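Local coordinates for predicted component of a thermophile-specific DNA repair system, contains a RAMP domain (PDB 4N0L), which is a Csm3-family protein of the type III-A CRISPR system that binds RNA, probably the crRNA, and binds a zinc ion, at residues 47-51 with 52-56; 70-74 with 75-79; 236-239 with 240-244; 341-344 with 345-349. All coordinates share one frame; numbering follows the deposited sequence. Where two conformers were deposited one is given.

Contact 1 of 4, residues 47-51 with 52-56; sequences PYVPG and SSLKG
P50 and L54 join where the chain leaves strand 47-48 and coils into helix 51-69: P50 is the N-cap residue, and its carbonyl O accepts L54 N at 3.2 Å. S53 N makes a second, weak bond to the same oxygen. One residue on, G51 O takes K55 N at 2.9 Å, so the first turn is closed by regular helical bonds. V49 sends CG1 against L54 CG (3.6 Å), the two side chains crossing at about a right angle; that methyl reaches the leucine because it stands anti to the backbone N (chi1 -173°). Separately, the P50 ring packs by its CB on S53 OG (3.8 Å), a hydroxyl lying over carbons, and P50 CB also comes within 4.1 Å of S52 OG. K55 contributes mainly its CB, beside G51 O, before its chain leads off to a weak bond with F121 O. D176 OD1 accepts G51 N at the helix start. Strand 39-40 lies against P50 through I39, V49 pairs by its backbone with A177, and F174 covers L54, which places the helix start beside strand 172-174, the outermost strand of the five-stranded sheet in this chain.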
loop_
_atom_site.group_PDB
_atom_site.type_symbol
_atom_site.label_atom_id
_atom_site.label_comp_id
_atom_site.label_asym_id
_atom_site.label_seq_id
_atom_site.Cartn_x
_atom_site.Cartn_y
_atom_site.Cartn_z
ATOM N N PRO A 47 8.320 -12.169 -16.002
ATOM C CA PRO A 47 7.226 -11.325 -15.519
ATOM C C PRO A 47 7.449 -10.896 -14.078
ATOM O O PRO A 47 8.101 -11.611 -13.317
ATOM C CB PRO A 47 6.004 -12.237 -15.640
ATOM C CG PRO A 47 6.564 -13.609 -15.505
ATOM C CD PRO A 47 7.873 -13.552 -16.238
ATOM N N TYR A 48 6.918 -9.736 -13.712
ATOM C CA TYR A 48 7.054 -9.245 -12.351
ATOM C C TYR A 48 5.968 -8.224 -12.062
ATOM O O TYR A 48 5.247 -7.803 -12.966
ATOM C CB TYR A 48 8.446 -8.638 -12.129
ATOM C CG TYR A 48 8.617 -7.221 -12.639
ATOM C CD1 TYR A 48 8.892 -6.180 -11.762
ATOM C CD2 TYR A 48 8.504 -6.924 -13.992
ATOM C CE1 TYR A 48 9.052 -4.884 -12.214
ATOM C CE2 TYR A 48 8.661 -5.627 -14.456
ATOM C CZ TYR A 48 8.936 -4.612 -13.560
ATOM O OH TYR A 48 9.093 -3.320 -14.005
ATOM N N VAL A 49 5.835 -7.845 -10.797
ATOM C CA VAL A 49 4.871 -6.824 -10.417
ATOM C C VAL A 49 5.599 -5.611 -9.851
ATOM O O VAL A 49 6.184 -5.686 -8.769
ATOM C CB VAL A 49 3.863 -7.343 -9.383
ATOM C CG1 VAL A 49 2.783 -6.302 -9.137
ATOM C CG2 VAL A 49 3.246 -8.653 -9.857
ATOM N N PRO A 50 5.581 -4.494 -10.594
ATOM C CA PRO A 50 6.214 -3.246 -10.151
ATOM C C PRO A 50 5.664 -2.773 -8.810
ATOM O O PRO A 50 4.467 -2.918 -8.549
ATOM C CB PRO A 50 5.860 -2.256 -11.264
ATOM C CG PRO A 50 5.601 -3.107 -12.463
ATOM C CD PRO A 50 4.998 -4.376 -11.940
ATOM N N GLY A 51 6.535 -2.224 -7.971
ATOM C CA GLY A 51 6.130 -1.722 -6.672
ATOM C C GLY A 51 5.074 -0.640 -6.771
ATOM O O GLY A 51 4.134 -0.602 -5.973
ATOM N N SER A 52 5.224 0.237 -7.758
ATOM C CA SER A 52 4.285 1.334 -7.950
ATOM C C SER A 52 2.891 0.821 -8.305
ATOM O O SER A 52 1.889 1.389 -7.871
ATOM C CB SER A 52 4.790 2.290 -9.032
ATOM O OG SER A 52 5.025 1.608 -10.253
ATOM N N SER A 53 2.826 -0.261 -9.080
ATOM C CA SER A 53 1.536 -0.854 -9.436
ATOM C C SER A 53 0.838 -1.446 -8.212
ATOM O O SER A 53 -0.369 -1.278 -8.041
ATOM C CB SER A 53 1.708 -1.931 -10.510
ATOM O OG SER A 53 2.173 -1.374 -11.728
ATOM N N LEU A 54 1.601 -2.126 -7.361
ATOM C CA LEU A 54 1.052 -2.676 -6.125
ATOM C C LEU A 54 0.544 -1.552 -5.234
ATOM O O LEU A 54 -0.562 -1.618 -4.698
ATOM C CB LEU A 54 2.098 -3.509 -5.382
ATOM C CG LEU A 54 2.317 -4.946 -5.859
ATOM C CD1 LEU A 54 3.598 -5.513 -5.267
ATOM C CD2 LEU A 54 1.127 -5.829 -5.504
ATOM N N LYS A 55 1.366 -0.520 -5.078
ATOM C CA LYS A 55 1.002 0.632 -4.268
ATOM C C LYS A 55 -0.249 1.322 -4.812
ATOM O O LYS A 55 -1.194 1.582 -4.067
ATOM C CB LYS A 55 2.175 1.612 -4.203
ATOM C CG LYS A 55 2.033 2.729 -3.180
ATOM C CD LYS A 55 2.633 4.009 -3.734
ATOM C CE LYS A 55 2.325 5.203 -2.856
ATOM N NZ LYS A 55 2.714 6.461 -3.547
ATOM N N GLY A 56 -0.256 1.598 -6.113
ATOM C CA GLY A 56 -1.404 2.204 -6.764
ATOM C C GLY A 56 -2.678 1.411 -6.545
ATOM O O GLY A 56 -3.727 1.973 -6.230
#

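Contact 2 of 4, residues 70-74 with 75-79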
loop_
_atom_site.group_PDB
_atom_site.type_symbol
_atom_site.label_atom_id
_atom_site.label_comp_id
_atom_site.label_asym_id
_atom_site.label_seq_id
_atom_site.Cartn_x
_atom_site.Cartn_y
_atom_site.Cartn_z
ATOM N N ARG A 70 -17.100 4.727 6.133
ATOM C CA ARG A 70 -17.573 5.905 6.850
ATOM C C ARG A 70 -18.823 6.488 6.200
ATOM O O ARG A 70 -19.282 7.567 6.578
ATOM C CB ARG A 70 -16.475 6.964 6.933
ATOM C CG ARG A 70 -15.379 6.625 7.925
ATOM C CD ARG A 70 -14.270 7.652 7.887
ATOM N NE ARG A 70 -13.391 7.545 9.046
ATOM C CZ ARG A 70 -13.517 8.273 10.151
ATOM N NH1 ARG A 70 -14.479 9.180 10.244
ATOM N NH2 ARG A 70 -12.671 8.105 11.157
ATOM N N GLU A 71 -19.364 5.755 5.228
ATOM C CA GLU A 71 -20.557 6.161 4.489
ATOM C C GLU A 71 -20.467 7.600 3.990
ATOM O O GLU A 71 -21.359 8.413 4.231
ATOM C CB GLU A 71 -21.798 5.986 5.369
ATOM C CG GLU A 71 -21.979 4.568 5.887
ATOM C CD GLU A 71 -23.200 4.418 6.771
ATOM O OE1 GLU A 71 -23.195 4.968 7.894
ATOM O OE2 GLU A 71 -24.164 3.747 6.347
ATOM N N ILE A 72 -19.383 7.898 3.286
ATOM C CA ILE A 72 -19.171 9.221 2.720
ATOM C C ILE A 72 -19.573 9.229 1.254
ATOM O O ILE A 72 -19.119 8.386 0.481
ATOM C CB ILE A 72 -17.698 9.659 2.849
ATOM C CG1 ILE A 72 -17.249 9.597 4.310
ATOM C CG2 ILE A 72 -17.495 11.052 2.264
ATOM C CD1 ILE A 72 -15.768 9.828 4.499
ATOM N N GLU A 73 -20.451 10.153 0.878
ATOM C CA GLU A 73 -20.835 10.319 -0.520
ATOM C C GLU A 73 -19.610 10.649 -1.366
ATOM O O GLU A 73 -18.800 11.496 -0.983
ATOM C CB GLU A 73 -21.893 11.416 -0.667
ATOM C CG GLU A 73 -23.308 10.983 -0.318
ATOM C CD GLU A 73 -24.165 10.743 -1.548
ATOM O OE1 GLU A 73 -23.659 10.151 -2.525
ATOM O OE2 GLU A 73 -25.343 11.156 -1.541
ATOM N N PRO A 74 -19.468 9.980 -2.520
ATOM C CA PRO A 74 -18.296 10.135 -3.394
ATOM C C PRO A 74 -18.022 11.570 -3.859
ATOM O O PRO A 74 -16.856 11.914 -4.067
ATOM C CB PRO A 74 -18.628 9.229 -4.591
ATOM C CG PRO A 74 -20.087 8.911 -4.476
ATOM C CD PRO A 74 -20.403 8.961 -3.022
ATOM N N ASP A 75 -19.058 12.390 -4.008
ATOM C CA ASP A 75 -18.864 13.799 -4.343
ATOM C C ASP A 75 -17.998 14.502 -3.297
ATOM O O ASP A 75 -17.090 15.256 -3.636
ATOM C CB ASP A 75 -20.208 14.517 -4.477
ATOM C CG ASP A 75 -20.893 14.234 -5.802
ATOM O OD1 ASP A 75 -20.291 13.547 -6.655
ATOM O OD2 ASP A 75 -22.032 14.710 -5.993
ATOM N N VAL A 76 -18.282 14.244 -2.025
ATOM C CA VAL A 76 -17.507 14.821 -0.932
ATOM C C VAL A 76 -16.103 14.220 -0.859
ATOM O O VAL A 76 -15.117 14.938 -0.684
ATOM C CB VAL A 76 -18.219 14.617 0.428
ATOM C CG1 VAL A 76 -17.322 15.051 1.581
ATOM C CG2 VAL A 76 -19.538 15.374 0.455
ATOM N N PHE A 77 -16.017 12.902 -1.004
ATOM C CA PHE A 77 -14.748 12.201 -0.831
ATOM C C PHE A 77 -13.757 12.469 -1.966
ATOM O O PHE A 77 -12.566 12.648 -1.722
ATOM C CB PHE A 77 -14.994 10.696 -0.700
ATOM C CG PHE A 77 -13.764 9.910 -0.347
ATOM C CD1 PHE A 77 -13.222 9.983 0.927
ATOM C CD2 PHE A 77 -13.151 9.096 -1.286
ATOM C CE1 PHE A 77 -12.089 9.262 1.258
ATOM C CE2 PHE A 77 -12.020 8.369 -0.961
ATOM C CZ PHE A 77 -11.487 8.452 0.311
ATOM N N PHE A 78 -14.246 12.493 -3.203
ATOM C CA PHE A 78 -13.363 12.653 -4.357
ATOM C C PHE A 78 -13.354 14.077 -4.907
ATOM O O PHE A 78 -12.448 14.449 -5.659
ATOM C CB PHE A 78 -13.755 11.678 -5.468
ATOM C CG PHE A 78 -13.476 10.236 -5.138
ATOM C CD1 PHE A 78 -12.177 9.799 -4.929
ATOM C CD2 PHE A 78 -14.511 9.318 -5.040
ATOM C CE1 PHE A 78 -11.915 8.473 -4.623
ATOM C CE2 PHE A 78 -14.254 7.991 -4.739
ATOM C CZ PHE A 78 -12.955 7.568 -4.531
ATOM N N GLY A 79 -14.351 14.870 -4.524
ATOM C CA GLY A 79 -14.462 16.245 -4.979
ATOM C C GLY A 79 -14.390 16.401 -6.486
ATOM O O GLY A 79 -15.159 15.783 -7.223
HETATM O O HOH W 1 -22.090 11.718 -4.011
#
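E73 O, at the N-cap of helix 74-78, serves two backbone donors of the next turn: F77 N at 3.1 Å and V76 N in a weak, more bent bond. P74 O then takes F78 N at 2.8 Å. P74 has no N-H to offer, and D75 N, in the first turn, bonds to a water that accepts from D75 N at 3.1 Å and donates to E73 OE1 at 2.7 Å. This link between E73 OE1 and D75 N holds for one of the two E73 conformers and is therefore tentative. The D75 carboxylate has its partner outside, Y145 OH, and V76 O is taken by Y148 OH. Apolar contacts accompany these bonds. I72 sends CG2, anti to its own N, against F77 CB (3.9 Å) and, more loosely, V76 CG1, its side chain crossing that of F77 at about a right angle. P74 CB rests 4.1 Å from F78 CD2. The two phenyl groups also meet each other: F77 CD2 sits over the centre of the F78 ring, 3.5 Å above its plane, while F78 CD2 lies at the edge of the F77 ring. F77 stacks on H86, a zinc ligand, and its carbonyl O accepts H86 ND1. That bond orients the imidazole and would probably make it a more electron-rich ligand, so this short helix acts as second shell to the zinc.

Contact 3 of 4, residues 236-239 with 240-244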
loop_
_atom_site.group_PDB
_atom_site.type_symbol
_atom_site.label_atom_id
_atom_site.label_comp_id
_atom_site.label_asym_id
_atom_site.label_seq_id
_atom_site.Cartn_x
_atom_site.Cartn_y
_atom_site.Cartn_z
ATOM N N GLU A 236 2.061 8.348 17.097
ATOM C CA GLU A 236 0.651 8.235 17.450
ATOM C C GLU A 236 -0.161 7.576 16.338
ATOM O O GLU A 236 -1.219 7.000 16.590
ATOM C CB GLU A 236 0.082 9.612 17.783
ATOM C CG GLU A 236 0.508 10.125 19.149
ATOM C CD GLU A 236 0.298 11.617 19.301
ATOM O OE1 GLU A 236 1.205 12.383 18.912
ATOM O OE2 GLU A 236 -0.770 12.024 19.806
ATOM N N GLU A 237 0.331 7.672 15.107
ATOM C CA GLU A 237 -0.365 7.103 13.956
ATOM C C GLU A 237 0.262 5.794 13.487
ATOM O O GLU A 237 -0.165 5.222 12.485
ATOM C CB GLU A 237 -0.390 8.099 12.794
ATOM C CG GLU A 237 -1.458 9.172 12.906
ATOM C CD GLU A 237 -1.187 10.364 12.010
ATOM O OE1 GLU A 237 -0.236 10.302 11.202
ATOM O OE2 GLU A 237 -1.937 11.358 12.102
ATOM N N LEU A 238 1.268 5.324 14.217
ATOM C CA LEU A 238 2.029 4.141 13.825
ATOM C C LEU A 238 1.162 2.888 13.694
ATOM O O LEU A 238 1.132 2.250 12.641
ATOM C CB LEU A 238 3.153 3.883 14.831
ATOM C CG LEU A 238 3.852 2.527 14.731
ATOM C CD1 LEU A 238 4.548 2.410 13.387
ATOM C CD2 LEU A 238 4.839 2.337 15.870
ATOM N N GLU A 239 0.460 2.540 14.767
ATOM C CA GLU A 239 -0.362 1.336 14.773
ATOM C C GLU A 239 -1.516 1.453 13.786
ATOM O O GLU A 239 -1.843 0.494 13.084
ATOM C CB GLU A 239 -0.896 1.048 16.175
ATOM C CG GLU A 239 -1.838 -0.140 16.226
ATOM C CD GLU A 239 -2.049 -0.661 17.629
ATOM O OE1 GLU A 239 -1.704 0.057 18.589
ATOM O OE2 GLU A 239 -2.554 -1.793 17.769
ATOM N N SER A 240 -2.132 2.632 13.743
ATOM C CA SER A 240 -3.248 2.879 12.840
ATOM C C SER A 240 -2.824 2.701 11.386
ATOM O O SER A 240 -3.555 2.109 10.591
ATOM C CB SER A 240 -3.814 4.284 13.056
ATOM O OG SER A 240 -5.088 4.229 13.675
ATOM N N ASP A 241 -1.638 3.203 11.051
ATOM C CA ASP A 241 -1.110 3.081 9.697
ATOM C C ASP A 241 -0.908 1.617 9.316
ATOM O O ASP A 241 -1.267 1.200 8.213
ATOM C CB ASP A 241 0.216 3.834 9.558
ATOM C CG ASP A 241 0.029 5.333 9.397
ATOM O OD1 ASP A 241 -1.130 5.800 9.355
ATOM O OD2 ASP A 241 1.052 6.045 9.302
ATOM N N LEU A 242 -0.339 0.846 10.237
ATOM C CA LEU A 242 -0.096 -0.573 10.009
ATOM C C LEU A 242 -1.402 -1.316 9.766
ATOM O O LEU A 242 -1.478 -2.180 8.892
ATOM C CB LEU A 242 0.649 -1.189 11.194
ATOM C CG LEU A 242 2.083 -0.702 11.402
ATOM C CD1 LEU A 242 2.743 -1.447 12.552
ATOM C CD2 LEU A 242 2.898 -0.839 10.123
ATOM N N LYS A 243 -2.424 -0.974 10.544
ATOM C CA LYS A 243 -3.752 -1.550 10.370
ATOM C C LYS A 243 -4.297 -1.291 8.975
ATOM O O LYS A 243 -4.808 -2.196 8.320
ATOM C CB LYS A 243 -4.721 -0.996 11.418
ATOM C CG LYS A 243 -6.059 -1.718 11.454
ATOM C CD LYS A 243 -7.208 -0.756 11.705
ATOM C CE LYS A 243 -7.044 -0.039 13.033
ATOM N NZ LYS A 243 -7.989 1.102 13.165
ATOM N N TYR A 244 -4.179 -0.047 8.525
ATOM C CA TYR A 244 -4.721 0.349 7.233
ATOM C C TYR A 244 -3.872 -0.175 6.077
ATOM O O TYR A 244 -4.404 -0.543 5.031
ATOM C CB TYR A 244 -4.853 1.871 7.164
ATOM C CG TYR A 244 -5.862 2.422 8.151
ATOM C CD1 TYR A 244 -7.052 1.748 8.402
ATOM C CD2 TYR A 244 -5.623 3.606 8.840
ATOM C CE1 TYR A 244 -7.977 2.240 9.302
ATOM C CE2 TYR A 244 -6.542 4.104 9.745
ATOM C CZ TYR A 244 -7.718 3.416 9.972
ATOM O OH TYR A 244 -8.641 3.904 10.870
HETATM O O HOH W 2 -2.045 4.793 15.856
#
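L242 and L238 stand one turn apart at the start of helix 238-255, where three successive backbone bonds set the coil: D241 N to E237 O (2.9 Å), L242 N to L238 O (3.1 Å) and K243 N to E239 O (3.0 Å). The earlier amide of S240 is served by a water, which accepts from S240 N at 3.0 Å and donates to E236 O, standing in for the direct helical bond between S240 N and E236 O. Among the side chains, L238 CD1 and L242 CD1 approach to 4.3 Å, a loose contact; L242 CG itself lies closer, 3.3 Å from L238 O. D241 folds back over the first turn: with CG beside its backbone N (chi1 -79°), its carboxylate presents a flat face to E237 O, which stands over it nearest D241 CG, at 3.1 Å. The negative charge is answered from outside, OD2 by R171 and Y230 OH, OD1 by R119. E237 runs alongside, its OE1 4.8 Å from D241 OD2; R171 bridges the two acids and thereby probably offsets their repulsion, while T114 OG1 holds E237 OE2. E239, extended, and K243, bent at chi2 and chi3, both touch L340. Helix 116-121 covers the face of S240, D241 and Y244, helix 340-345 packs on E239 and L242, and L238 reaches V232, which follows strand 223-231, so the helix start is wedged between the zinc-bearing region and the C-terminal helix.

Contact 4 of 4, residues 341-344 with 345-349; sequences DEVV and GELPW
L347 folds back against the last turn of helix 340-345 and forms the tight side of this contact, its CD1 3.8 Å from V344 CA and 4.2 Å from V343 CG1. V343 and L347 lie side by side and point the same way; the leucine reaches there because its CG stands beside the backbone N (chi1 -70°), which also brings its CB to 3.5 Å from V344 O. The backbone changes in steps. G345 N still makes an alpha-helical bond to D341 O (3.2 Å), whereas E346 N to V343 O (2.9 Å) and L347 N to V344 O (3.1 Å) are 3-10-type bonds, with which the alpha helix tightens and ends. The other side is looser and turned to solvent: D341, E342, G345 and E346 are exposed, and E346, bent at chi2, meets backbone oxygens with its CB and CG, CG being 3.7 Å from E342 O. Beyond the turn, P348 CG sits over one face of the W349 indole, offset toward its rim. The apolar side faces the large sheet: V343 lies on L275 and L347 on A277 of strand 268-278, L347 and W349 on I8 of strand 7-16, and L325 of helix 322-325 flanks E342 and V343.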
loop_
_atom_site.group_PDB
_atom_site.type_symbol
_atom_site.label_atom_id
_atom_site.label_comp_id
_atom_site.label_asym_id
_atom_site.label_seq_id
_atom_site.Cartn_x
_atom_site.Cartn_y
_atom_site.Cartn_z
ATOM N N ASP A 341 -1.877 -4.920 18.346
ATOM C CA ASP A 341 -1.618 -4.466 19.708
ATOM C C ASP A 341 -0.386 -5.179 20.234
ATOM O O ASP A 341 0.541 -4.565 20.763
ATOM C CB ASP A 341 -2.817 -4.737 20.618
ATOM C CG ASP A 341 -3.969 -3.785 20.365
ATOM O OD1 ASP A 341 -3.732 -2.700 19.796
ATOM O OD2 ASP A 341 -5.113 -4.124 20.736
ATOM N N GLU A 342 -0.402 -6.495 20.069
ATOM C CA GLU A 342 0.691 -7.366 20.463
ATOM C C GLU A 342 1.993 -6.989 19.750
ATOM O O GLU A 342 3.049 -6.899 20.375
ATOM C CB GLU A 342 0.297 -8.812 20.162
ATOM C CG GLU A 342 1.190 -9.883 20.731
ATOM C CD GLU A 342 0.428 -11.179 20.947
ATOM O OE1 GLU A 342 0.956 -12.089 21.619
ATOM O OE2 GLU A 342 -0.710 -11.283 20.442
ATOM N N VAL A 343 1.905 -6.759 18.442
ATOM C CA VAL A 343 3.069 -6.408 17.627
ATOM C C VAL A 343 3.695 -5.065 18.009
ATOM O O VAL A 343 4.895 -4.984 18.272
ATOM C CB VAL A 343 2.709 -6.372 16.126
ATOM C CG1 VAL A 343 3.837 -5.746 15.325
ATOM C CG2 VAL A 343 2.423 -7.771 15.622
ATOM N N VAL A 344 2.878 -4.015 18.031
ATOM C CA VAL A 344 3.357 -2.660 18.295
ATOM C C VAL A 344 3.992 -2.553 19.685
ATOM O O VAL A 344 4.934 -1.785 19.894
ATOM C CB VAL A 344 2.209 -1.629 18.151
ATOM C CG1 VAL A 344 2.657 -0.240 18.576
ATOM C CG2 VAL A 344 1.704 -1.605 16.716
ATOM N N GLY A 345 3.484 -3.347 20.624
ATOM C CA GLY A 345 4.044 -3.415 21.962
ATOM C C GLY A 345 5.513 -3.800 21.981
ATOM O O GLY A 345 6.249 -3.415 22.890
ATOM N N GLU A 346 5.941 -4.562 20.979
ATOM C CA GLU A 346 7.312 -5.053 20.924
ATOM C C GLU A 346 8.222 -4.153 20.087
ATOM O O GLU A 346 9.433 -4.370 20.033
ATOM C CB GLU A 346 7.342 -6.476 20.359
ATOM C CG GLU A 346 6.562 -7.504 21.170
ATOM C CD GLU A 346 7.037 -7.610 22.608
ATOM O OE1 GLU A 346 8.257 -7.479 22.847
ATOM O OE2 GLU A 346 6.190 -7.832 23.499
ATOM N N LEU A 347 7.646 -3.141 19.444
ATOM C CA LEU A 347 8.412 -2.267 18.556
ATOM C C LEU A 347 9.087 -1.138 19.333
ATOM O O LEU A 347 8.640 -0.782 20.422
ATOM C CB LEU A 347 7.509 -1.690 17.462
ATOM C CG LEU A 347 7.033 -2.692 16.407
ATOM C CD1 LEU A 347 5.906 -2.108 15.564
ATOM C CD2 LEU A 347 8.189 -3.160 15.534
ATOM N N PRO A 348 10.175 -0.574 18.781
ATOM C CA PRO A 348 10.892 0.487 19.498
ATOM C C PRO A 348 10.243 1.867 19.373
ATOM O O PRO A 348 10.953 2.862 19.223
ATOM C CB PRO A 348 12.266 0.481 18.825
ATOM C CG PRO A 348 11.977 0.044 17.430
ATOM C CD PRO A 348 10.905 -1.004 17.573
ATOM N N TRP A 349 8.917 1.924 19.442
ATOM C CA TRP A 349 8.204 3.196 19.461
ATOM C C TRP A 349 7.030 3.109 20.429
ATOM O O TRP A 349 6.558 2.016 20.743
ATOM C CB TRP A 349 7.706 3.570 18.064
ATOM C CG TRP A 349 8.793 3.768 17.050
ATOM C CD1 TRP A 349 9.602 4.860 16.911
ATOM C CD2 TRP A 349 9.182 2.848 16.021
ATOM N NE1 TRP A 349 10.472 4.675 15.863
ATOM C CE2 TRP A 349 10.235 3.447 15.300
ATOM C CE3 TRP A 349 8.744 1.576 15.640
ATOM C CZ2 TRP A 349 10.856 2.817 14.221
ATOM C CZ3 TRP A 349 9.361 0.951 14.569
ATOM C CH2 TRP A 349 10.405 1.572 13.872
#

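All four contacts are local turns at helix ends, three at starts and contact 4 at a finish. Contact 1 is the most central, its centre about 10 Å from that of the chain, and contact 3 follows at about 13 Å; contacts 2 and 4 are peripheral, at about 21 and 20 Å. Contacts 1 and 2 lie at the start and beyond the far end of helix 51-69, and contact 2 is the one tied to the zinc. Contact 3 is the most ionic, E237 and D241 buried against arginines, whereas contact 4 pairs an apolar sheet-facing side with an exposed one. Only contacts 3 and 4 touch: V344 CG2 packs on E239 CB at 3.8 Å, and L238 CD2 on W349 CB.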